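AA9 family lytic polysaccharide monooxygenase D (Myceliophthora thermophila, PDB 5UFV) is a secreted copper-dependent monooxygenase that oxidatively cleaves the beta-1,4-glycosidic bonds of cellulose, yielding C1-oxidised products. Local coordinates at residues Y7-K12 and A58-G63; T65-W70 and N135-S140; A107-D112 and S124-A129; F117-T122 and N207-S212. One frame throughout, in Å; residues are numbered along the deposited sequence.

Contact 1: Y7-K12 and A58-G63; sequences YNIAGK and AEAAPG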
loop_
_atom_site.group_PDB
_atom_site.type_symbol
_atom_site.label_atom_id
_atom_site.label_comp_id
_atom_site.label_asym_id
_atom_site.label_seq_id
_atom_site.Cartn_x
_atom_site.Cartn_y
_atom_site.Cartn_z
ATOM N N TYR A 7 -9.919 -8.702 -2.631
ATOM C CA TYR A 7 -8.950 -8.622 -3.724
ATOM C C TYR A 7 -9.431 -9.380 -4.971
ATOM O O TYR A 7 -10.220 -10.330 -4.887
ATOM C CB TYR A 7 -7.587 -9.221 -3.313
ATOM C CG TYR A 7 -6.898 -8.629 -2.097
ATOM C CD1 TYR A 7 -7.162 -9.103 -0.828
ATOM C CD2 TYR A 7 -5.953 -7.624 -2.231
ATOM C CE1 TYR A 7 -6.520 -8.572 0.285
ATOM C CE2 TYR A 7 -5.322 -7.082 -1.129
ATOM C CZ TYR A 7 -5.604 -7.568 0.128
ATOM O OH TYR A 7 -4.968 -7.035 1.228
ATOM N N ASN A 8 -8.924 -8.953 -6.127
ATOM C CA ASN A 8 -8.962 -9.759 -7.340
ATOM C C ASN A 8 -7.543 -9.966 -7.861
ATOM O O ASN A 8 -6.868 -9.028 -8.245
ATOM C CB ASN A 8 -9.851 -9.137 -8.429
ATOM C CG ASN A 8 -10.073 -10.083 -9.590
ATOM O OD1 ASN A 8 -9.147 -10.399 -10.336
ATOM N ND2 ASN A 8 -11.280 -10.585 -9.714
ATOM N N ILE A 9 -7.103 -11.208 -7.866
ATOM C CA ILE A 9 -5.740 -11.533 -8.234
ATOM C C ILE A 9 -5.724 -12.596 -9.311
ATOM O O ILE A 9 -6.164 -13.733 -9.107
ATOM C CB ILE A 9 -4.940 -12.009 -7.016
ATOM C CG1 ILE A 9 -4.774 -10.835 -6.039
ATOM C CG2 ILE A 9 -3.576 -12.533 -7.448
ATOM C CD1 ILE A 9 -4.520 -11.233 -4.621
ATOM N N ALA A 10 -5.180 -12.197 -10.458
ATOM C CA ALA A 10 -5.078 -13.037 -11.650
ATOM C C ALA A 10 -6.455 -13.478 -12.039
ATOM O O ALA A 10 -6.663 -14.647 -12.326
ATOM C CB ALA A 10 -4.173 -14.226 -11.397
ATOM N N GLY A 11 -7.405 -12.540 -11.996
ATOM C CA GLY A 11 -8.804 -12.836 -12.313
ATOM C C GLY A 11 -9.656 -13.590 -11.278
ATOM O O GLY A 11 -10.804 -13.876 -11.565
ATOM N N LYS A 12 -9.138 -13.919 -10.092
ATOM C CA LYS A 12 -9.938 -14.620 -9.072
ATOM C C LYS A 12 -10.208 -13.735 -7.869
ATOM O O LYS A 12 -9.425 -12.842 -7.530
ATOM C CB LYS A 12 -9.252 -15.898 -8.587
ATOM C CG LYS A 12 -8.457 -16.587 -9.680
ATOM C CD LYS A 12 -8.103 -18.046 -9.392
ATOM C CE LYS A 12 -7.570 -18.693 -10.667
ATOM N NZ LYS A 12 -7.810 -20.164 -10.684
ATOM N N ALA A 58 -2.929 -16.361 -2.715
ATOM C CA ALA A 58 -3.404 -16.330 -4.086
ATOM C C ALA A 58 -2.238 -16.701 -5.018
ATOM O O ALA A 58 -1.105 -16.294 -4.781
ATOM C CB ALA A 58 -3.924 -14.943 -4.409
ATOM N N GLU A 59 -2.514 -17.474 -6.063
ATOM C CA GLU A 59 -1.519 -17.747 -7.108
ATOM C C GLU A 59 -1.494 -16.624 -8.104
ATOM O O GLU A 59 -2.525 -16.021 -8.410
ATOM C CB GLU A 59 -1.793 -19.069 -7.833
ATOM C CG GLU A 59 -1.831 -20.267 -6.880
ATOM C CD GLU A 59 -1.071 -21.497 -7.356
ATOM O OE1 GLU A 59 -0.874 -21.684 -8.588
ATOM O OE2 GLU A 59 -0.676 -22.289 -6.470
ATOM N N ALA A 60 -0.304 -16.328 -8.597
ATOM C CA ALA A 60 -0.134 -15.318 -9.628
ATOM C C ALA A 60 1.222 -15.447 -10.274
ATOM O O ALA A 60 2.202 -15.825 -9.643
ATOM C CB ALA A 60 -0.285 -13.918 -9.060
ATOM N N ALA A 61 1.262 -15.134 -11.551
ATOM C CA ALA A 61 2.500 -15.091 -12.278
ATOM C C ALA A 61 2.877 -13.628 -12.482
ATOM O O ALA A 61 2.037 -12.728 -12.376
ATOM C CB ALA A 61 2.341 -15.799 -13.622
ATOM N N PRO A 62 4.149 -13.389 -12.790
ATOM C CA PRO A 62 4.580 -12.054 -13.145
ATOM C C PRO A 62 3.722 -11.523 -14.269
ATOM O O PRO A 62 3.322 -12.301 -15.123
ATOM C CB PRO A 62 6.013 -12.274 -13.623
ATOM C CG PRO A 62 6.480 -13.479 -12.862
ATOM C CD PRO A 62 5.271 -14.352 -12.743
ATOM N N GLY A 63 3.432 -10.219 -14.250
ATOM C CA GLY A 63 2.575 -9.577 -15.244
ATOM C C GLY A 63 1.086 -9.671 -14.939
ATOM O O GLY A 63 0.279 -8.952 -15.537
HETATM O O HOH W 1 -5.047 -15.934 -7.914
#
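Ile9 lies against Ala58 and Ala60 where, in the AA9 beta-sandwich, edge strand 58-60 of the mixed sheet meets strand 4-9 of the four-stranded antiparallel sheet. The axes of strands 7-9 and 58-60 approach to 8.3 Å, with their directions 37° from each other, and no direct hydrogen bond joins them. The tight part is apolar and buried. CG1 of Ile9 stands anti to the carbonyl carbon (chi1 -67°) and CG2 anti to the backbone N. CD1 and CG2 of Ile9 both touch CB of Ala58, CD1 at 3.8 Å, and CG2 also reaches CB of Ala60 at 3.9 Å. Tyr14 and Ile175 also touch Ile9, so the two alanines form just part of its surroundings. Toward the turn the contact thins out. Ile9 to Lys12 make a type I' beta turn, the hairpin link to strand 12-15, and there Ala10 brings CB no closer than 3.9 Å to Glu59 O. The carboxylate of Glu59 leads away from the turn. Between the backbones sits a single water, donating to Ile9 O at 2.7 Å and to Glu59 O at 2.6 Å.

Contact 2: T65-W70 and N135-S140; sequences TITATW and NKSWSS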
loop_
_atom_site.group_PDB
_atom_site.type_symbol
_atom_site.label_atom_id
_atom_site.label_comp_id
_atom_site.label_asym_id
_atom_site.label_seq_id
_atom_site.Cartn_x
_atom_site.Cartn_y
_atom_site.Cartn_z
ATOM N N THR A 65 -2.384 -9.121 -12.796
ATOM C CA THR A 65 -2.935 -7.953 -12.131
ATOM C C THR A 65 -3.356 -8.274 -10.666
ATOM O O THR A 65 -4.012 -9.301 -10.392
ATOM C CB THR A 65 -4.119 -7.398 -12.968
ATOM O OG1 THR A 65 -3.595 -6.772 -14.145
ATOM C CG2 THR A 65 -4.924 -6.369 -12.198
ATOM N N ILE A 66 -2.939 -7.395 -9.746
ATOM C CA ILE A 66 -3.432 -7.353 -8.365
ATOM C C ILE A 66 -4.363 -6.164 -8.181
ATOM O O ILE A 66 -3.938 -5.020 -8.280
ATOM C CB ILE A 66 -2.282 -7.223 -7.350
ATOM C CG1 ILE A 66 -1.391 -8.453 -7.439
ATOM C CG2 ILE A 66 -2.838 -7.107 -5.943
ATOM C CD1 ILE A 66 -0.161 -8.397 -6.565
ATOM N N THR A 67 -5.628 -6.444 -7.913
ATOM C CA THR A 67 -6.611 -5.422 -7.668
ATOM C C THR A 67 -7.089 -5.525 -6.227
ATOM O O THR A 67 -7.541 -6.585 -5.813
ATOM C CB THR A 67 -7.821 -5.645 -8.556
ATOM O OG1 THR A 67 -7.424 -5.580 -9.923
ATOM C CG2 THR A 67 -8.907 -4.598 -8.272
ATOM N N ALA A 68 -7.000 -4.424 -5.478
ATOM C CA ALA A 68 -7.524 -4.332 -4.126
ATOM C C ALA A 68 -8.755 -3.430 -4.098
ATOM O O ALA A 68 -8.803 -2.407 -4.792
ATOM C CB ALA A 68 -6.458 -3.765 -3.230
ATOM N N THR A 69 -9.740 -3.801 -3.292
ATOM C CA THR A 69 -10.965 -3.027 -3.159
ATOM C C THR A 69 -11.149 -2.480 -1.747
ATOM O O THR A 69 -10.922 -3.165 -0.771
ATOM C CB THR A 69 -12.194 -3.875 -3.545
ATOM O OG1 THR A 69 -12.048 -4.287 -4.896
ATOM C CG2 THR A 69 -13.500 -3.062 -3.478
ATOM N N TRP A 70 -11.567 -1.228 -1.662
ATOM C CA TRP A 70 -11.821 -0.572 -0.405
ATOM C C TRP A 70 -13.309 -0.443 -0.353
ATOM O O TRP A 70 -13.890 0.333 -1.136
ATOM C CB TRP A 70 -11.224 0.830 -0.387
ATOM C CG TRP A 70 -9.780 0.870 -0.058
ATOM C CD1 TRP A 70 -9.237 1.117 1.163
ATOM C CD2 TRP A 70 -8.681 0.679 -0.959
ATOM N NE1 TRP A 70 -7.861 1.076 1.088
ATOM C CE2 TRP A 70 -7.503 0.803 -0.213
ATOM C CE3 TRP A 70 -8.579 0.436 -2.330
ATOM C CZ2 TRP A 70 -6.232 0.679 -0.801
ATOM C CZ3 TRP A 70 -7.331 0.303 -2.901
ATOM C CH2 TRP A 70 -6.176 0.432 -2.141
ATOM N N ASN A 135 -16.576 0.790 -2.530
ATOM C CA ASN A 135 -16.267 -0.310 -3.444
ATOM C C ASN A 135 -15.472 0.148 -4.649
ATOM O O ASN A 135 -15.763 -0.244 -5.768
ATOM C CB ASN A 135 -17.553 -1.047 -3.835
ATOM C CG ASN A 135 -18.318 -1.517 -2.613
ATOM O OD1 ASN A 135 -19.463 -1.126 -2.386
ATOM N ND2 ASN A 135 -17.658 -2.306 -1.779
ATOM N N LYS A 136 -14.473 0.983 -4.387
ATOM C CA LYS A 136 -13.525 1.396 -5.392
ATOM C C LYS A 136 -12.286 0.548 -5.314
ATOM O O LYS A 136 -11.926 0.030 -4.261
ATOM C CB LYS A 136 -13.151 2.863 -5.194
ATOM C CG LYS A 136 -14.317 3.826 -5.348
ATOM C CD LYS A 136 -15.076 3.547 -6.621
ATOM C CE LYS A 136 -15.920 4.736 -7.054
ATOM N NZ LYS A 136 -16.786 5.162 -5.946
ATOM N N SER A 137 -11.614 0.432 -6.440
ATOM C CA SER A 137 -10.544 -0.521 -6.579
ATOM C C SER A 137 -9.307 0.113 -7.159
ATOM O O SER A 137 -9.388 1.127 -7.844
ATOM C CB SER A 137 -10.995 -1.661 -7.501
ATOM O OG SER A 137 -12.200 -2.272 -7.045
ATOM N N TRP A 138 -8.157 -0.504 -6.880
ATOM C CA TRP A 138 -6.874 -0.086 -7.467
ATOM C C TRP A 138 -6.155 -1.292 -7.999
ATOM O O TRP A 138 -6.023 -2.281 -7.303
ATOM C CB TRP A 138 -5.979 0.631 -6.451
ATOM C CG TRP A 138 -4.833 1.340 -7.138
ATOM C CD1 TRP A 138 -3.571 0.837 -7.375
ATOM C CD2 TRP A 138 -4.865 2.640 -7.738
ATOM N NE1 TRP A 138 -2.816 1.763 -8.062
ATOM C CE2 TRP A 138 -3.584 2.872 -8.305
ATOM C CE3 TRP A 138 -5.854 3.616 -7.874
ATOM C CZ2 TRP A 138 -3.253 4.070 -8.979
ATOM C CZ3 TRP A 138 -5.535 4.806 -8.554
ATOM C CH2 TRP A 138 -4.235 5.022 -9.097
ATOM N N SER A 139 -5.692 -1.201 -9.235
ATOM C CA SER A 139 -5.024 -2.314 -9.908
ATOM C C SER A 139 -3.521 -2.054 -10.167
ATOM O O SER A 139 -3.125 -0.972 -10.631
ATOM C CB SER A 139 -5.715 -2.575 -11.238
ATOM O OG SER A 139 -6.935 -3.250 -11.042
ATOM N N SER A 140 -2.705 -3.062 -9.887
ATOM C CA SER A 140 -1.268 -3.000 -10.080
ATOM C C SER A 140 -0.804 -4.289 -10.772
ATOM O O SER A 140 -1.274 -5.370 -10.443
ATOM C CB SER A 140 -0.565 -2.887 -8.733
ATOM O OG SER A 140 -0.909 -1.704 -8.038
HETATM O O HOH W 2 -3.012 -2.762 -6.499
#
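Trp70 faces two residues at once, Asn135 and Lys136, and this G1 beta bulge breaks an otherwise regular antiparallel pairing of strands 65-70 and 136-141. At the bulge Trp70 N gives a nearly straight bond to Lys136 O (2.9 Å, 171°), but the return bond from Lys136 N to Trp70 O is weak. Farther along, Ile66 with Ser140 and Ala68 with Trp138 are regular hydrogen-bonded pairs. The non-hydrogen-bonded pairs carry hydroxyls on the sheet's other face: Thr67 OG1 meets Ser139 OG at 2.6 Å, and Thr69 OG1 meets Ser137 OG at 2.9 Å. All four hydroxyls stand anti to their own carbonyl carbon (chi1 near -60° in Thr67 and Thr69), and the threonine methyls lie over the serine strand, CG2 of Thr67 at 3.7 Å from Ser137 CB. On the inner face the rim of the Trp70 indole, at CZ3, touches CB of Trp138 at 3.8 Å. The Trp138 ring turns away. Trp70 also lies about 6 Å, side chain to side chain, from the copper ligand Tyr169. The chemistry is thus two-sided: hydroxyl pairs bridge the strands on the outer face, while within, OD2 of Asp105 bonds both the indole NE1 of Trp138 and the hydroxyl of Ser140.

Contact 3: A107-D112 and S124-A129; sequences AGFHGD and SGWDIA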
loop_
_atom_site.group_PDB
_atom_site.type_symbol
_atom_site.label_atom_id
_atom_site.label_comp_id
_atom_site.label_asym_id
_atom_site.label_seq_id
_atom_site.Cartn_x
_atom_site.Cartn_y
_atom_site.Cartn_z
ATOM N N ALA A 107 0.891 6.353 -6.623
ATOM C CA ALA A 107 0.207 7.464 -7.262
ATOM C C ALA A 107 0.161 8.591 -6.268
ATOM O O ALA A 107 -0.003 8.352 -5.068
ATOM C CB ALA A 107 -1.190 7.068 -7.696
ATOM N N GLY A 108 0.340 9.811 -6.763
ATOM C CA GLY A 108 0.377 10.984 -5.938
ATOM C C GLY A 108 -0.421 12.110 -6.538
ATOM O O GLY A 108 -1.559 11.932 -6.919
ATOM N N PHE A 109 0.199 13.277 -6.603
ATOM C CA PHE A 109 -0.495 14.497 -6.860
ATOM C C PHE A 109 -0.235 14.944 -8.282
ATOM O O PHE A 109 0.894 14.999 -8.699
ATOM C CB PHE A 109 0.000 15.567 -5.902
ATOM C CG PHE A 109 -0.644 16.900 -6.113
ATOM C CD1 PHE A 109 -1.963 17.105 -5.734
ATOM C CD2 PHE A 109 0.049 17.931 -6.718
ATOM C CE1 PHE A 109 -2.571 18.322 -5.943
ATOM C CE2 PHE A 109 -0.556 19.162 -6.940
ATOM C CZ PHE A 109 -1.868 19.356 -6.542
ATOM N N HIS A 110 -1.292 15.289 -9.005
ATOM C CA HIS A 110 -1.174 15.683 -10.402
ATOM C C HIS A 110 -1.861 17.023 -10.678
ATOM O O HIS A 110 -2.083 17.380 -11.819
ATOM C CB HIS A 110 -1.736 14.562 -11.308
ATOM C CG HIS A 110 -3.226 14.369 -11.207
ATOM N ND1 HIS A 110 -3.796 13.239 -10.643
ATOM C CD2 HIS A 110 -4.265 15.149 -11.615
ATOM C CE1 HIS A 110 -5.118 13.336 -10.703
ATOM N NE2 HIS A 110 -5.427 14.486 -11.283
ATOM N N GLY A 111 -2.178 17.778 -9.643
ATOM C CA GLY A 111 -2.875 19.050 -9.816
ATOM C C GLY A 111 -1.979 20.129 -10.363
ATOM O O GLY A 111 -0.763 20.049 -10.243
ATOM N N ASP A 112 -2.569 21.156 -10.946
ATOM C CA ASP A 112 -1.769 22.169 -11.661
ATOM C C ASP A 112 -1.092 23.180 -10.733
ATOM O O ASP A 112 -0.154 23.869 -11.135
ATOM C CB ASP A 112 -2.602 22.885 -12.727
ATOM C CG ASP A 112 -3.700 23.734 -12.137
ATOM O OD1 ASP A 112 -3.807 23.791 -10.902
ATOM O OD2 ASP A 112 -4.456 24.353 -12.906
ATOM N N SER A 124 -10.122 17.230 -6.463
ATOM C CA SER A 124 -8.804 16.848 -5.942
ATOM C C SER A 124 -7.767 16.520 -7.031
ATOM O O SER A 124 -8.051 15.829 -7.995
ATOM C CB SER A 124 -8.930 15.641 -4.994
ATOM O OG SER A 124 -7.647 15.095 -4.730
ATOM N N GLY A 125 -6.548 16.980 -6.852
ATOM C CA GLY A 125 -5.474 16.603 -7.767
ATOM C C GLY A 125 -4.747 15.311 -7.423
ATOM O O GLY A 125 -3.678 15.039 -7.981
ATOM N N TRP A 126 -5.316 14.520 -6.511
ATOM C CA TRP A 126 -4.724 13.245 -6.104
ATOM C C TRP A 126 -5.494 12.044 -6.661
ATOM O O TRP A 126 -6.729 12.003 -6.640
ATOM C CB TRP A 126 -4.740 13.133 -4.591
ATOM C CG TRP A 126 -4.049 14.229 -3.843
ATOM C CD1 TRP A 126 -4.563 15.445 -3.491
ATOM C CD2 TRP A 126 -2.736 14.169 -3.296
ATOM N NE1 TRP A 126 -3.631 16.150 -2.775
ATOM C CE2 TRP A 126 -2.502 15.385 -2.641
ATOM C CE3 TRP A 126 -1.734 13.197 -3.300
ATOM C CZ2 TRP A 126 -1.300 15.660 -1.986
ATOM C CZ3 TRP A 126 -0.544 13.470 -2.675
ATOM C CH2 TRP A 126 -0.328 14.696 -2.020
ATOM N N ASP A 127 -4.751 11.048 -7.118
ATOM C CA ASP A 127 -5.343 9.806 -7.602
ATOM C C ASP A 127 -6.153 9.077 -6.527
ATOM O O ASP A 127 -7.109 8.374 -6.836
ATOM C CB ASP A 127 -4.246 8.876 -8.150
ATOM C CG ASP A 127 -3.737 9.327 -9.507
ATOM O OD1 ASP A 127 -4.565 9.624 -10.382
ATOM O OD2 ASP A 127 -2.511 9.411 -9.698
ATOM N N ILE A 128 -5.781 9.251 -5.272
ATOM C CA ILE A 128 -6.537 8.662 -4.193
ATOM C C ILE A 128 -8.021 9.066 -4.210
ATOM O O ILE A 128 -8.857 8.343 -3.715
ATOM C CB ILE A 128 -5.920 9.034 -2.822
ATOM C CG1 ILE A 128 -6.226 7.958 -1.779
ATOM C CG2 ILE A 128 -6.425 10.386 -2.344
ATOM C CD1 ILE A 128 -5.497 8.156 -0.468
ATOM N N ALA A 129 -8.347 10.226 -4.755
ATOM C CA ALA A 129 -9.726 10.693 -4.749
ATOM C C ALA A 129 -10.650 9.709 -5.427
ATOM O O ALA A 129 -11.861 9.720 -5.195
ATOM C CB ALA A 129 -9.826 12.021 -5.467
HETATM O O HOH W 3 -2.891 9.919 -4.730
#
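Phe109 and Trp126 pack edge-to-face, the edge of the phenyl turned to the face of the indole, with the side chains crossing at about a right angle and the ring planes at 58°. CG of Phe109 is anti to its backbone N (chi1 179°), and CB lies almost squarely over the six-membered ring of Trp126, 3.8 Å from its centroid. From there CD1 of Phe109 hangs above the five-membered ring, 3.5 Å from Trp126 NE1. That NE1 is itself bonded to Leu118 O. Gly111 N lies over the centre of one face of the Phe109 ring.

His110 has CG between its backbone N and carbonyl carbon (chi1 68°), which folds the imidazole back over Gly125, whose carbonyl oxygen sits above one ring face. The same Gly125 O takes a short, nearly straight bond from His110 N (2.6 Å). Asp127 turns CB and OD2 against the methyl of Ala107, OD2 being 3.4 Å from Ala107 CB, and its N makes a weak bond to Gly108 O. Before Trp126, Ser124 OG accepts from Trp126 N at 3.0 Å and bonds to Ser76 O as well. This is a single beta bridge, Phe109 with Trp126, flanked by an ST turn, within the long AA9 loop between strand 101-107 of the mixed sheet and strand 136-141 of the antiparallel sheet.

Contact 4: F117-T122 and N207-S212; sequences FLDTET and NINDHS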
loop_
_atom_site.group_PDB
_atom_site.type_symbol
_atom_site.label_atom_id
_atom_site.label_comp_id
_atom_site.label_asym_id
_atom_site.label_seq_id
_atom_site.Cartn_x
_atom_site.Cartn_y
_atom_site.Cartn_z
ATOM N N PHE A 117 -4.826 22.951 -5.737
ATOM C CA PHE A 117 -3.695 22.837 -4.838
ATOM C C PHE A 117 -3.659 21.478 -4.143
ATOM O O PHE A 117 -4.589 20.666 -4.267
ATOM C CB PHE A 117 -3.762 23.932 -3.779
ATOM C CG PHE A 117 -3.937 25.304 -4.345
ATOM C CD1 PHE A 117 -2.835 26.060 -4.720
ATOM C CD2 PHE A 117 -5.214 25.845 -4.507
ATOM C CE1 PHE A 117 -3.006 27.333 -5.243
ATOM C CE2 PHE A 117 -5.388 27.126 -5.033
ATOM C CZ PHE A 117 -4.281 27.870 -5.396
ATOM N N LEU A 118 -2.581 21.261 -3.393
ATOM C CA LEU A 118 -2.384 20.046 -2.601
ATOM C C LEU A 118 -3.531 19.817 -1.645
ATOM O O LEU A 118 -3.892 18.664 -1.406
ATOM C CB LEU A 118 -1.080 20.094 -1.791
ATOM C CG LEU A 118 0.249 20.076 -2.554
ATOM C CD1 LEU A 118 1.400 20.376 -1.614
ATOM C CD2 LEU A 118 0.499 18.760 -3.269
ATOM N N ASP A 119 -4.093 20.900 -1.102
ATOM C CA ASP A 119 -5.203 20.796 -0.152
ATOM C C ASP A 119 -6.595 20.920 -0.783
ATOM O O ASP A 119 -7.582 20.868 -0.071
ATOM C CB ASP A 119 -5.047 21.808 0.986
ATOM C CG ASP A 119 -5.361 23.233 0.574
ATOM O OD1 ASP A 119 -5.305 23.559 -0.629
ATOM O OD2 ASP A 119 -5.634 24.055 1.477
ATOM N N THR A 120 -6.685 21.056 -2.106
ATOM C CA THR A 120 -7.986 21.193 -2.742
ATOM C C THR A 120 -8.788 19.896 -2.636
ATOM O O THR A 120 -8.278 18.820 -2.930
ATOM C CB THR A 120 -7.853 21.588 -4.215
ATOM O OG1 THR A 120 -7.283 22.894 -4.289
ATOM C CG2 THR A 120 -9.239 21.581 -4.924
ATOM N N GLU A 121 -10.055 20.041 -2.255
ATOM C CA GLU A 121 -10.962 18.928 -1.995
ATOM C C GLU A 121 -11.727 18.456 -3.248
ATOM O O GLU A 121 -11.719 17.275 -3.551
ATOM C CB GLU A 121 -11.922 19.317 -0.868
ATOM C CG GLU A 121 -12.943 18.245 -0.495
ATOM C CD GLU A 121 -12.366 17.044 0.250
ATOM O OE1 GLU A 121 -11.164 17.035 0.631
ATOM O OE2 GLU A 121 -13.158 16.098 0.465
ATOM N N THR A 122 -12.395 19.364 -3.956
ATOM C CA THR A 122 -12.916 19.064 -5.304
ATOM C C THR A 122 -12.576 20.196 -6.261
ATOM O O THR A 122 -12.726 21.364 -5.905
ATOM C CB THR A 122 -14.448 18.862 -5.368
ATOM O OG1 THR A 122 -15.087 20.094 -5.043
ATOM C CG2 THR A 122 -14.927 17.783 -4.398
ATOM N N ASN A 207 2.746 21.417 6.176
ATOM C CA ASN A 207 1.536 22.220 6.150
ATOM C C ASN A 207 0.904 22.226 4.772
ATOM O O ASN A 207 1.174 23.091 3.932
ATOM C CB ASN A 207 1.805 23.644 6.609
ATOM C CG ASN A 207 0.525 24.411 6.880
ATOM O OD1 ASN A 207 -0.588 23.932 6.623
ATOM N ND2 ASN A 207 0.674 25.613 7.402
ATOM N N ILE A 208 0.024 21.264 4.566
ATOM C CA ILE A 208 -0.602 21.061 3.276
ATOM C C ILE A 208 -1.442 22.272 2.848
ATOM O O ILE A 208 -1.621 22.522 1.669
ATOM C CB ILE A 208 -1.434 19.739 3.274
ATOM C CG1 ILE A 208 -1.659 19.269 1.835
ATOM C CG2 ILE A 208 -2.743 19.893 4.076
ATOM C CD1 ILE A 208 -2.245 17.888 1.699
ATOM N N ASN A 209 -1.927 23.035 3.815
ATOM C CA ASN A 209 -2.750 24.191 3.532
ATOM C C ASN A 209 -1.909 25.423 3.234
ATOM O O ASN A 209 -2.458 26.485 3.039
ATOM C CB ASN A 209 -3.698 24.473 4.709
ATOM C CG ASN A 209 -4.438 23.227 5.170
ATOM O OD1 ASN A 209 -4.321 22.792 6.311
ATOM N ND2 ASN A 209 -5.184 22.639 4.275
ATOM N N ASP A 210 -0.592 25.290 3.176
ATOM C CA ASP A 210 0.256 26.433 2.875
ATOM C C ASP A 210 0.550 26.521 1.382
ATOM O O ASP A 210 1.406 25.794 0.859
ATOM C CB ASP A 210 1.564 26.329 3.637
ATOM C CG ASP A 210 2.477 27.519 3.412
ATOM O OD1 ASP A 210 2.162 28.441 2.622
ATOM O OD2 ASP A 210 3.536 27.511 4.049
ATOM N N HIS A 211 -0.127 27.463 0.729
ATOM C CA HIS A 211 -0.085 27.597 -0.722
ATOM C C HIS A 211 1.206 28.231 -1.235
ATOM O O HIS A 211 1.409 28.285 -2.442
ATOM C CB HIS A 211 -1.312 28.382 -1.219
ATOM C CG HIS A 211 -2.597 27.620 -1.099
ATOM N ND1 HIS A 211 -3.758 28.014 -1.730
ATOM C CD2 HIS A 211 -2.899 26.475 -0.435
ATOM C CE1 HIS A 211 -4.724 27.154 -1.451
ATOM N NE2 HIS A 211 -4.228 26.208 -0.670
ATOM N N SER A 212 2.076 28.691 -0.333
ATOM C CA SER A 212 3.360 29.298 -0.731
ATOM C C SER A 212 4.439 28.270 -1.013
ATOM O O SER A 212 5.429 28.559 -1.678
ATOM C CB SER A 212 3.838 30.283 0.323
ATOM O OG SER A 212 3.000 31.418 0.288
#
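His211 and Asp119, the two residues with the most surface buried by this contact, join two long loops of the AA9 fold, each folded at this place into a type I beta turn: Phe117 to Thr120 and Asn207 to Asp210. Imidazole NE2 of His211 donates to Asp119 OD1 at 2.9 Å, on the syn side but 34° out of the carboxylate plane, with a weak second bond to OD2. Ring and carboxylate planes are almost perpendicular. Asp119 holds CG between its backbone N and carbonyl carbon (chi1 75°), and its other oxygen serves a second donor: Asn209 ND2 reaches the anti lone pair of OD2 at 3.2 Å. Two donors on one carboxylate would help to stabilise its charge. His211 is also stacked face to face on Phe117, centroids 3.9 Å apart, ND1 lying over the centre of the phenyl. Ile208 supplies the apolar floor. Its CG1, anti to the backbone N (chi1 -160°), lies 3.8 Å from Leu118 CB. The side chain of Asn209 is about 6 Å from that of His161, assigned to O2 binding by similarity, and that of Ile208 about 14 Å from the copper. At its buried end, Ile208 CD1 sits 3.6 Å from Leu118 O.

Overall arrangement
From the N terminus, strand 4-9 and its turn enter first; contact 1 closes when strand 58-60 arrives, tying the edge strand of the mixed sheet to an inner strand of the antiparallel sheet. The chain then runs straight into strand 65-70, which pairs beside strand 4-9, through Asn8 with Thr67 and Ala10 with Thr65, and opens contact 2. Contact 2 closes only at 135-140. Nested inside that loop is contact 3, whose short loop from 107-112 to 124-129 is reached by Trp138, packed on Ala107 and Asp127. Residues 117-122 leave within contact 3 and find 207-212 much later, so contact 4 crosses both contacts 2 and 3. Leu118, touching Phe109, connects contacts 3 and 4 into one loop region, far from contact 1.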